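Side-chain contacts in Tat (Twin-arginine translocation) pathway signal sequence containing protein (Mycobacterium tuberculosis, PDB 5IMU), which is of unknown function, with a C-terminal part that combines an alpha/beta/alpha sandwich and an alpha-helical bundle: residues V65-P70 with A206-A211; T48-G53 with G187-L192; I31-G36 with W54-V59. All coordinates share one frame; numbering follows the deposited sequence.

Contact 1 (V65-P70 with A206-A211). With K (potassium ion), chain B.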
loop_
_atom_site.group_PDB
_atom_site.type_symbol
_atom_site.label_atom_id
_atom_site.label_comp_id
_atom_site.label_asym_id
_atom_site.label_seq_id
_atom_site.Cartn_x
_atom_site.Cartn_y
_atom_site.Cartn_z
ATOM N N VAL A 65 6.702 -10.765 -3.355
ATOM C CA VAL A 65 5.554 -10.285 -4.118
ATOM C C VAL A 65 5.952 -9.016 -4.857
ATOM O O VAL A 65 6.845 -8.272 -4.436
ATOM C CB VAL A 65 4.308 -10.044 -3.235
ATOM C CG1 VAL A 65 3.895 -11.327 -2.530
ATOM C CG2 VAL A 65 4.552 -8.919 -2.236
ATOM N N THR A 66 5.282 -8.773 -5.979
ATOM C CA THR A 66 5.503 -7.600 -6.810
ATOM C C THR A 66 4.229 -6.769 -6.828
ATOM O O THR A 66 3.123 -7.319 -6.793
ATOM C CB THR A 66 5.902 -8.008 -8.237
ATOM O OG1 THR A 66 7.129 -8.746 -8.195
ATOM C CG2 THR A 66 6.091 -6.793 -9.127
ATOM N N LEU A 67 4.382 -5.450 -6.866
ATOM C CA LEU A 67 3.256 -4.533 -6.816
ATOM C C LEU A 67 3.067 -3.847 -8.163
ATOM O O LEU A 67 3.989 -3.758 -8.978
ATOM C CB LEU A 67 3.464 -3.479 -5.723
ATOM C CG LEU A 67 3.782 -4.018 -4.326
ATOM C CD1 LEU A 67 4.076 -2.877 -3.362
ATOM C CD2 LEU A 67 2.644 -4.885 -3.806
ATOM N N LEU A 68 1.848 -3.363 -8.391
ATOM C CA LEU A 68 1.593 -2.523 -9.552
ATOM C C LEU A 68 2.407 -1.241 -9.448
ATOM O O LEU A 68 2.551 -0.662 -8.368
ATOM C CB LEU A 68 0.104 -2.184 -9.664
ATOM C CG LEU A 68 -0.899 -3.285 -10.011
ATOM C CD1 LEU A 68 -2.318 -2.749 -9.887
ATOM C CD2 LEU A 68 -0.651 -3.825 -11.410
ATOM N N GLU A 69 2.949 -0.801 -10.577
ATOM C CA GLU A 69 3.709 0.434 -10.590
ATOM C C GLU A 69 2.763 1.631 -10.492
ATOM O O GLU A 69 1.602 1.551 -10.905
ATOM C CB GLU A 69 4.557 0.522 -11.857
ATOM C CG GLU A 69 5.649 -0.538 -11.917
ATOM C CD GLU A 69 6.571 -0.368 -13.105
ATOM O OE1 GLU A 69 6.068 -0.128 -14.222
ATOM O OE2 GLU A 69 7.802 -0.472 -12.919
ATOM N N PRO A 70 3.227 2.753 -9.926
ATOM C CA PRO A 70 2.341 3.914 -9.780
ATOM C C PRO A 70 2.029 4.580 -11.109
ATOM O O PRO A 70 2.849 5.319 -11.662
ATOM C CB PRO A 70 3.128 4.846 -8.851
ATOM C CG PRO A 70 4.547 4.473 -9.066
ATOM C CD PRO A 70 4.557 2.995 -9.343
ATOM N N ALA A 206 9.161 6.600 2.075
ATOM C CA ALA A 206 8.647 7.940 1.812
ATOM C C ALA A 206 8.530 8.190 0.316
ATOM O O ALA A 206 7.555 8.791 -0.149
ATOM C CB ALA A 206 9.553 8.987 2.463
ATOM N N ASN A 207 9.512 7.717 -0.451
ATOM C CA ASN A 207 9.450 7.819 -1.905
ATOM C C ASN A 207 8.250 7.057 -2.457
ATOM O O ASN A 207 7.511 7.570 -3.306
ATOM C CB ASN A 207 10.757 7.299 -2.507
ATOM C CG ASN A 207 10.867 7.578 -3.989
ATOM O OD1 ASN A 207 11.061 8.720 -4.403
ATOM N ND2 ASN A 207 10.754 6.531 -4.800
ATOM N N TYR A 208 8.038 5.829 -1.976
ATOM C CA TYR A 208 6.910 5.016 -2.427
ATOM C C TYR A 208 5.587 5.744 -2.222
ATOM O O TYR A 208 4.755 5.817 -3.133
ATOM C CB TYR A 208 6.919 3.676 -1.683
ATOM C CG TYR A 208 5.684 2.811 -1.860
ATOM C CD1 TYR A 208 5.603 1.878 -2.890
ATOM C CD2 TYR A 208 4.615 2.906 -0.978
ATOM C CE1 TYR A 208 4.480 1.079 -3.045
ATOM C CE2 TYR A 208 3.489 2.114 -1.127
ATOM C CZ TYR A 208 3.427 1.200 -2.162
ATOM O OH TYR A 208 2.311 0.407 -2.313
ATOM N N HIS A 209 5.378 6.298 -1.027
ATOM C CA HIS A 209 4.102 6.944 -0.736
ATOM C C HIS A 209 3.959 8.260 -1.493
ATOM O O HIS A 209 2.859 8.610 -1.932
ATOM C CB HIS A 209 3.959 7.163 0.769
ATOM C CG HIS A 209 3.766 5.896 1.542
ATOM N ND1 HIS A 209 2.701 5.049 1.328
ATOM C CD2 HIS A 209 4.506 5.331 2.525
ATOM C CE1 HIS A 209 2.791 4.017 2.147
ATOM N NE2 HIS A 209 3.878 4.164 2.884
ATOM N N LEU A 210 5.057 8.999 -1.658
ATOM C CA LEU A 210 4.993 10.256 -2.400
ATOM C C LEU A 210 4.684 10.014 -3.873
ATOM O O LEU A 210 3.908 10.762 -4.480
ATOM C CB LEU A 210 6.309 11.020 -2.255
ATOM C CG LEU A 210 6.267 12.540 -2.061
ATOM C CD1 LEU A 210 7.424 13.203 -2.798
ATOM C CD2 LEU A 210 4.933 13.147 -2.479
ATOM N N ALA A 211 5.291 8.984 -4.468
ATOM C CA ALA A 211 5.007 8.667 -5.864
ATOM C C ALA A 211 3.543 8.296 -6.056
ATOM O O ALA A 211 2.902 8.735 -7.017
ATOM C CB ALA A 211 5.916 7.534 -6.343
HETATM K K K B . 7.178 -11.461 -7.556
HETATM O O HOH W 1 9.867 -12.235 -8.532
#

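Contact 2 (T48-G53 with G187-L192)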
loop_
_atom_site.group_PDB
_atom_site.type_symbol
_atom_site.label_atom_id
_atom_site.label_comp_id
_atom_site.label_asym_id
_atom_site.label_seq_id
_atom_site.Cartn_x
_atom_site.Cartn_y
_atom_site.Cartn_z
ATOM N N THR A 48 -4.710 -4.547 -4.100
ATOM C CA THR A 48 -6.018 -4.222 -3.557
ATOM C C THR A 48 -6.585 -3.086 -4.397
ATOM O O THR A 48 -5.843 -2.353 -5.057
ATOM C CB THR A 48 -5.957 -3.808 -2.078
ATOM O OG1 THR A 48 -7.260 -3.398 -1.640
ATOM C CG2 THR A 48 -4.983 -2.654 -1.887
ATOM N N ASP A 49 -7.909 -2.945 -4.387
ATOM C CA ASP A 49 -8.556 -1.884 -5.148
ATOM C C ASP A 49 -8.789 -0.627 -4.317
ATOM O O ASP A 49 -9.571 0.240 -4.725
ATOM C CB ASP A 49 -9.872 -2.383 -5.752
ATOM C CG ASP A 49 -10.895 -2.782 -4.702
ATOM O OD1 ASP A 49 -10.551 -2.846 -3.502
ATOM O OD2 ASP A 49 -12.058 -3.036 -5.083
ATOM N N LEU A 50 -8.122 -0.513 -3.165
ATOM C CA LEU A 50 -8.277 0.666 -2.318
ATOM C C LEU A 50 -7.911 1.942 -3.069
ATOM O O LEU A 50 -8.625 2.948 -2.981
ATOM C CB LEU A 50 -7.421 0.517 -1.060
ATOM C CG LEU A 50 -7.412 1.665 -0.045
ATOM C CD1 LEU A 50 -8.789 1.873 0.573
ATOM C CD2 LEU A 50 -6.369 1.415 1.037
ATOM N N ALA A 51 -6.810 1.918 -3.821
ATOM C CA ALA A 51 -6.364 3.107 -4.539
ATOM C C ALA A 51 -5.420 2.772 -5.689
ATOM O O ALA A 51 -4.249 3.163 -5.667
ATOM C CB ALA A 51 -5.686 4.084 -3.575
ATOM N N GLY A 52 -5.918 2.049 -6.693
ATOM C CA GLY A 52 -5.194 1.842 -7.935
ATOM C C GLY A 52 -3.962 0.967 -7.862
ATOM O O GLY A 52 -3.188 0.940 -8.824
ATOM N N GLY A 53 -3.753 0.245 -6.765
ATOM C CA GLY A 53 -2.581 -0.600 -6.598
ATOM C C GLY A 53 -1.709 -0.237 -5.415
ATOM O O GLY A 53 -0.766 -0.981 -5.103
ATOM N N GLY A 187 -5.377 10.343 -0.417
ATOM C CA GLY A 187 -4.195 11.151 -0.666
ATOM C C GLY A 187 -3.588 11.700 0.612
ATOM O O GLY A 187 -2.367 11.694 0.781
ATOM N N ASP A 188 -4.433 12.175 1.529
ATOM C CA ASP A 188 -3.943 12.629 2.829
ATOM C C ASP A 188 -3.236 11.501 3.572
ATOM O O ASP A 188 -2.166 11.699 4.157
ATOM C CB ASP A 188 -5.104 13.174 3.661
ATOM C CG ASP A 188 -5.612 14.510 3.153
ATOM O OD1 ASP A 188 -5.175 14.947 2.067
ATOM O OD2 ASP A 188 -6.456 15.126 3.840
ATOM N N TRP A 189 -3.840 10.309 3.572
ATOM C CA TRP A 189 -3.214 9.127 4.159
ATOM C C TRP A 189 -1.823 8.895 3.578
ATOM O O TRP A 189 -0.867 8.614 4.310
ATOM C CB TRP A 189 -4.125 7.919 3.919
ATOM C CG TRP A 189 -3.800 6.663 4.677
ATOM C CD1 TRP A 189 -2.761 6.454 5.539
ATOM C CD2 TRP A 189 -4.535 5.435 4.627
ATOM N NE1 TRP A 189 -2.808 5.169 6.030
ATOM C CE2 TRP A 189 -3.887 4.524 5.485
ATOM C CE3 TRP A 189 -5.680 5.019 3.940
ATOM C CZ2 TRP A 189 -4.347 3.219 5.671
ATOM C CZ3 TRP A 189 -6.134 3.727 4.128
ATOM C CH2 TRP A 189 -5.469 2.843 4.987
ATOM N N MET A 190 -1.690 9.035 2.255
ATOM C CA MET A 190 -0.404 8.803 1.603
ATOM C C MET A 190 0.634 9.842 2.018
ATOM O O MET A 190 1.789 9.497 2.294
ATOM C CB MET A 190 -0.579 8.807 0.084
ATOM C CG MET A 190 -1.369 7.628 -0.464
ATOM S SD MET A 190 -1.844 7.869 -2.187
ATOM C CE MET A 190 -2.526 6.262 -2.582
ATOM N N LEU A 191 0.246 11.122 2.054
ATOM C CA LEU A 191 1.192 12.168 2.432
ATOM C C LEU A 191 1.650 12.010 3.877
ATOM O O LEU A 191 2.838 12.176 4.180
ATOM C CB LEU A 191 0.571 13.549 2.224
ATOM C CG LEU A 191 0.788 14.245 0.878
ATOM C CD1 LEU A 191 0.205 15.653 0.914
ATOM C CD2 LEU A 191 2.263 14.280 0.502
ATOM N N LEU A 192 0.723 11.702 4.785
ATOM C CA LEU A 192 1.109 11.472 6.173
ATOM C C LEU A 192 2.026 10.260 6.295
ATOM O O LEU A 192 2.971 10.265 7.094
ATOM C CB LEU A 192 -0.134 11.296 7.042
ATOM C CG LEU A 192 -1.113 12.471 7.091
ATOM C CD1 LEU A 192 -2.393 12.078 7.816
ATOM C CD2 LEU A 192 -0.474 13.687 7.749
#

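Contact 3 (I31-G36 with W54-V59)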
loop_
_atom_site.group_PDB
_atom_site.type_symbol
_atom_site.label_atom_id
_atom_site.label_comp_id
_atom_site.label_asym_id
_atom_site.label_seq_id
_atom_site.Cartn_x
_atom_site.Cartn_y
_atom_site.Cartn_z
ATOM N N ILE A 31 -11.018 -4.684 3.095
ATOM C CA ILE A 31 -10.861 -4.330 1.691
ATOM C C ILE A 31 -10.567 -5.596 0.895
ATOM O O ILE A 31 -10.143 -6.617 1.440
ATOM C CB ILE A 31 -9.747 -3.286 1.470
ATOM C CG1 ILE A 31 -8.384 -3.875 1.833
ATOM C CG2 ILE A 31 -10.025 -2.031 2.285
ATOM C CD1 ILE A 31 -7.253 -2.864 1.770
ATOM N N SER A 32 -10.791 -5.512 -0.416
ATOM C CA SER A 32 -10.615 -6.665 -1.291
ATOM C C SER A 32 -9.167 -6.787 -1.745
ATOM O O SER A 32 -8.490 -5.784 -1.988
ATOM C CB SER A 32 -11.535 -6.559 -2.509
ATOM O OG SER A 32 -12.894 -6.685 -2.129
ATOM N N TRP A 33 -8.696 -8.030 -1.858
ATOM C CA TRP A 33 -7.333 -8.333 -2.266
ATOM C C TRP A 33 -7.343 -9.374 -3.376
ATOM O O TRP A 33 -8.294 -10.147 -3.514
ATOM C CB TRP A 33 -6.492 -8.881 -1.100
ATOM C CG TRP A 33 -6.329 -7.961 0.074
ATOM C CD1 TRP A 33 -7.135 -7.885 1.174
ATOM C CD2 TRP A 33 -5.272 -7.018 0.286
ATOM N NE1 TRP A 33 -6.654 -6.940 2.049
ATOM C CE2 TRP A 33 -5.510 -6.395 1.527
ATOM C CE3 TRP A 33 -4.149 -6.635 -0.456
ATOM C CZ2 TRP A 33 -4.669 -5.410 2.042
ATOM C CZ3 TRP A 33 -3.316 -5.657 0.057
ATOM C CH2 TRP A 33 -3.580 -5.056 1.294
ATOM N N ALA A 34 -6.260 -9.402 -4.152
ATOM C CA ALA A 34 -6.055 -10.452 -5.140
ATOM C C ALA A 34 -4.566 -10.622 -5.398
ATOM O O ALA A 34 -3.790 -9.668 -5.294
ATOM C CB ALA A 34 -6.783 -10.154 -6.455
ATOM N N ALA A 35 -4.176 -11.848 -5.738
ATOM C CA ALA A 35 -2.811 -12.156 -6.135
ATOM C C ALA A 35 -2.827 -13.075 -7.346
ATOM O O ALA A 35 -3.696 -13.942 -7.476
ATOM C CB ALA A 35 -2.013 -12.805 -4.999
ATOM N N GLY A 36 -1.860 -12.881 -8.229
ATOM C CA GLY A 36 -1.795 -13.649 -9.459
ATOM C C GLY A 36 -0.362 -13.939 -9.848
ATOM O O GLY A 36 0.560 -13.191 -9.516
ATOM N N TRP A 54 -1.982 0.884 -4.755
ATOM C CA TRP A 54 -1.263 1.261 -3.548
ATOM C C TRP A 54 -1.586 0.286 -2.420
ATOM O O TRP A 54 -2.719 -0.186 -2.292
ATOM C CB TRP A 54 -1.648 2.690 -3.165
ATOM C CG TRP A 54 -1.020 3.244 -1.925
ATOM C CD1 TRP A 54 0.274 3.648 -1.768
ATOM C CD2 TRP A 54 -1.680 3.515 -0.681
ATOM N NE1 TRP A 54 0.465 4.130 -0.493
ATOM C CE2 TRP A 54 -0.720 4.061 0.193
ATOM C CE3 TRP A 54 -2.989 3.339 -0.220
ATOM C CZ2 TRP A 54 -1.026 4.431 1.506
ATOM C CZ3 TRP A 54 -3.293 3.705 1.082
ATOM C CH2 TRP A 54 -2.316 4.245 1.929
ATOM N N ILE A 55 -0.583 -0.029 -1.613
ATOM C CA ILE A 55 -0.736 -0.918 -0.462
ATOM C C ILE A 55 -0.598 -0.080 0.797
ATOM O O ILE A 55 0.430 0.591 0.981
ATOM C CB ILE A 55 0.291 -2.063 -0.482
ATOM C CG1 ILE A 55 0.290 -2.776 -1.837
ATOM C CG2 ILE A 55 -0.003 -3.055 0.635
ATOM C CD1 ILE A 55 -1.068 -3.298 -2.262
ATOM N N PRO A 56 -1.585 -0.078 1.699
ATOM C CA PRO A 56 -1.522 0.805 2.860
ATOM C C PRO A 56 -0.393 0.397 3.804
ATOM O O PRO A 56 0.016 -0.775 3.822
ATOM C CB PRO A 56 -2.900 0.633 3.519
ATOM C CG PRO A 56 -3.378 -0.705 3.051
ATOM C CD PRO A 56 -2.846 -0.846 1.654
ATOM N N PRO A 57 0.119 1.334 4.604
ATOM C CA PRO A 57 1.338 1.039 5.381
ATOM C C PRO A 57 1.145 0.018 6.490
ATOM O O PRO A 57 2.121 -0.635 6.880
ATOM C CB PRO A 57 1.736 2.411 5.954
ATOM C CG PRO A 57 0.933 3.421 5.196
ATOM C CD PRO A 57 -0.321 2.726 4.773
ATOM N N HIS A 58 -0.065 -0.143 7.021
ATOM C CA HIS A 58 -0.238 -1.034 8.161
ATOM C C HIS A 58 -0.327 -2.502 7.762
ATOM O O HIS A 58 -0.482 -3.356 8.642
ATOM C CB HIS A 58 -1.474 -0.632 8.975
ATOM C CG HIS A 58 -2.775 -0.855 8.267
ATOM N ND1 HIS A 58 -3.151 -0.134 7.153
ATOM C CD2 HIS A 58 -3.794 -1.708 8.526
ATOM C CE1 HIS A 58 -4.341 -0.542 6.750
ATOM N NE2 HIS A 58 -4.755 -1.495 7.565
ATOM N N VAL A 59 -0.219 -2.817 6.475
ATOM C CA VAL A 59 -0.233 -4.194 5.992
ATOM C C VAL A 59 1.194 -4.586 5.637
ATOM O O VAL A 59 1.831 -3.942 4.796
ATOM C CB VAL A 59 -1.165 -4.357 4.781
ATOM C CG1 VAL A 59 -1.034 -5.762 4.198
ATOM C CG2 VAL A 59 -2.601 -4.075 5.182
#

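Contact 1 (V65-P70 with A206-A211)
Leu-67 and Tyr-208 form the buried half of this contact. CD1 of Leu-67 lies 3.9 Å from OH of Tyr-208 and 4.0 Å from its CE1, so a single leucine methyl rests at the outer end of the phenol. The methyl approaches the ring obliquely, and the two side chains cross at about a right angle. Each chain is arranged to reach that point. In Leu-67, CD1 is anti to CA (chi2 175°), which makes it the extended tip of the residue. In Tyr-208 the bond to CB does not aim at the strand; CG anti to the backbone N (chi1 170°) brings the hydroxyl end of the ring within range.

The second patch is nearer the surface and slacker: Pro-70 CG stands 4.3 Å from Ala-211 CB, a corner of the pyrrolidine against a helix methyl. Both residues are partly exposed, and the two segments together bury only 128 Å² against each other.

A second shell fixes the phenol. Its CD2 sits 3.7 Å above the plane of the His-209 imidazole, toward the rim, while the hydroxyl is hydrogen-bonded to the backbone N of Ile-55. His-209 is itself tied through ND1 to NE1 of Trp-54. At the other end of segment 65-70, OG1 of Thr-66 binds the potassium ion at 2.8 Å, alongside the carbonyl O of Asn-64 and a water at 3.0 Å, in a site that also includes Thr-44. Thr-66 itself does not touch segment 206-211, so the metal site lies beside the contact.

In the fold, the contact sets the edge strand 65-67 and the loop that follows it against helix 203-216, with helix 111-115 touching both Leu-67 and Tyr-208.

Contact 2 (T48-G53 with G187-L192)
Leu-50 meets Trp-189 and Ala-51 meets Met-190, two apolar pairs side by side between a loop and helix 183-199. In the first pair both residues are buried, with CD2 of Leu-50 at 3.9 Å from CZ3 of Trp-189. The branched chain crosses the indole at about a right angle, its methyl approaching the six-membered ring obliquely. Trp-189 has CG anti to its backbone N (chi1 -168°), which throws that ring out from the helix toward the loop. Helix 157-177 packs on both partners, and Trp-189 also sits edge-to-face with Trp-54.

The second pair lies nearer solvent on its loop side, where Ala-51 is partly exposed. CE of Met-190 comes to 4.0 Å from CB of Ala-51; the thioether chain, extended beyond CG (chi3 172°), carries the methyl there, and the same methyl packs on Trp-54. The nearest CA atoms, of Ala-51 and Gly-187, are 9.2 Å apart, so the long Trp-189 and Met-190 side chains do most of the spanning.

The contact across the segments is wholly apolar, and the polar groups of the loop bond to other parts of the chain. OG1 of Thr-48 is hydrogen-bonded to Ser-32 O and takes a weak bond from Leu-50 N. The loop's stronger polar bonds also run from Leu-50 O to His-181 and from Asp-49 to Tyr-178, beside the apolar pairs, leaving shape and burial to hold loop and helix together.

Contact 3 (I31-G36 with W54-V59)
The mixed four-stranded sheet of the alpha/beta/alpha sandwich meets the loop leading to edge strand 65-67 through one large side chain, the indole of Trp-33, which packs against Ile-55, Pro-56 and Val-59. Trp-33 belongs to strand 33-37, an inner strand of the sheet, and Pro-56 to Val-59 form a type I beta turn, with a weak bond of 3.4 Å from Val-59 N to Pro-56 O.

The six-membered ring of the indole does the touching. CZ3 lies 4.0 Å from CD1 of Ile-55, and the neighbouring CH2 lies 3.9 Å from CG1 of Val-59. Pro-56 adds a more distant touch, its CD 4.3 Å from the same CH2. All three approach obliquely, spread along the outer carbons of the ring, with the valine coming from the direction opposite to the tryptophan. A chi1 of -61° sets the indole of Trp-33 beside the backbone N and carries its benzene end across to the loop. The pyrrole nitrogen is used differently: NE1 bonds to the backbone O of Glu-28, which helps fix the rotation of the indole. Helix 6-27 adds Val-24, which packs on both Trp-33 and Val-59.

All four touching residues are buried, and the segments cover 159 Å² between them. The loop also packs on itself: CA of Pro-56 sits 3.6 Å above one face of the Trp-54 ring, toward the rim. Val-59 works in two directions with a single methyl: CG2 is 4.0 Å from CZ2 of Trp-33 and stands 4.1 Å above the centre of the His-58 imidazole.

In the fold
The three contacts lie close together, each 6 to 7 Å from the centre of the folded chain, contacts 1 and 2 and contacts 2 and 3 with centres about 10 Å apart, contacts 1 and 3 about 12 Å. Contact 3 is local, within the DUF5632 region, and closes before contact 1 opens; contacts 1 and 2 each span more than 130 residues into the DUF5631 region. The segments of contact 2 alternate along the chain with those of both others. Contacts 1 and 3 reach the same sheet, while contacts 1 and 2 use the consecutive helices 203-216 and 183-199. The continuous run 48-59 serves contacts 2 and 3, so this loop probably helps to join the sandwich to the helical bundle.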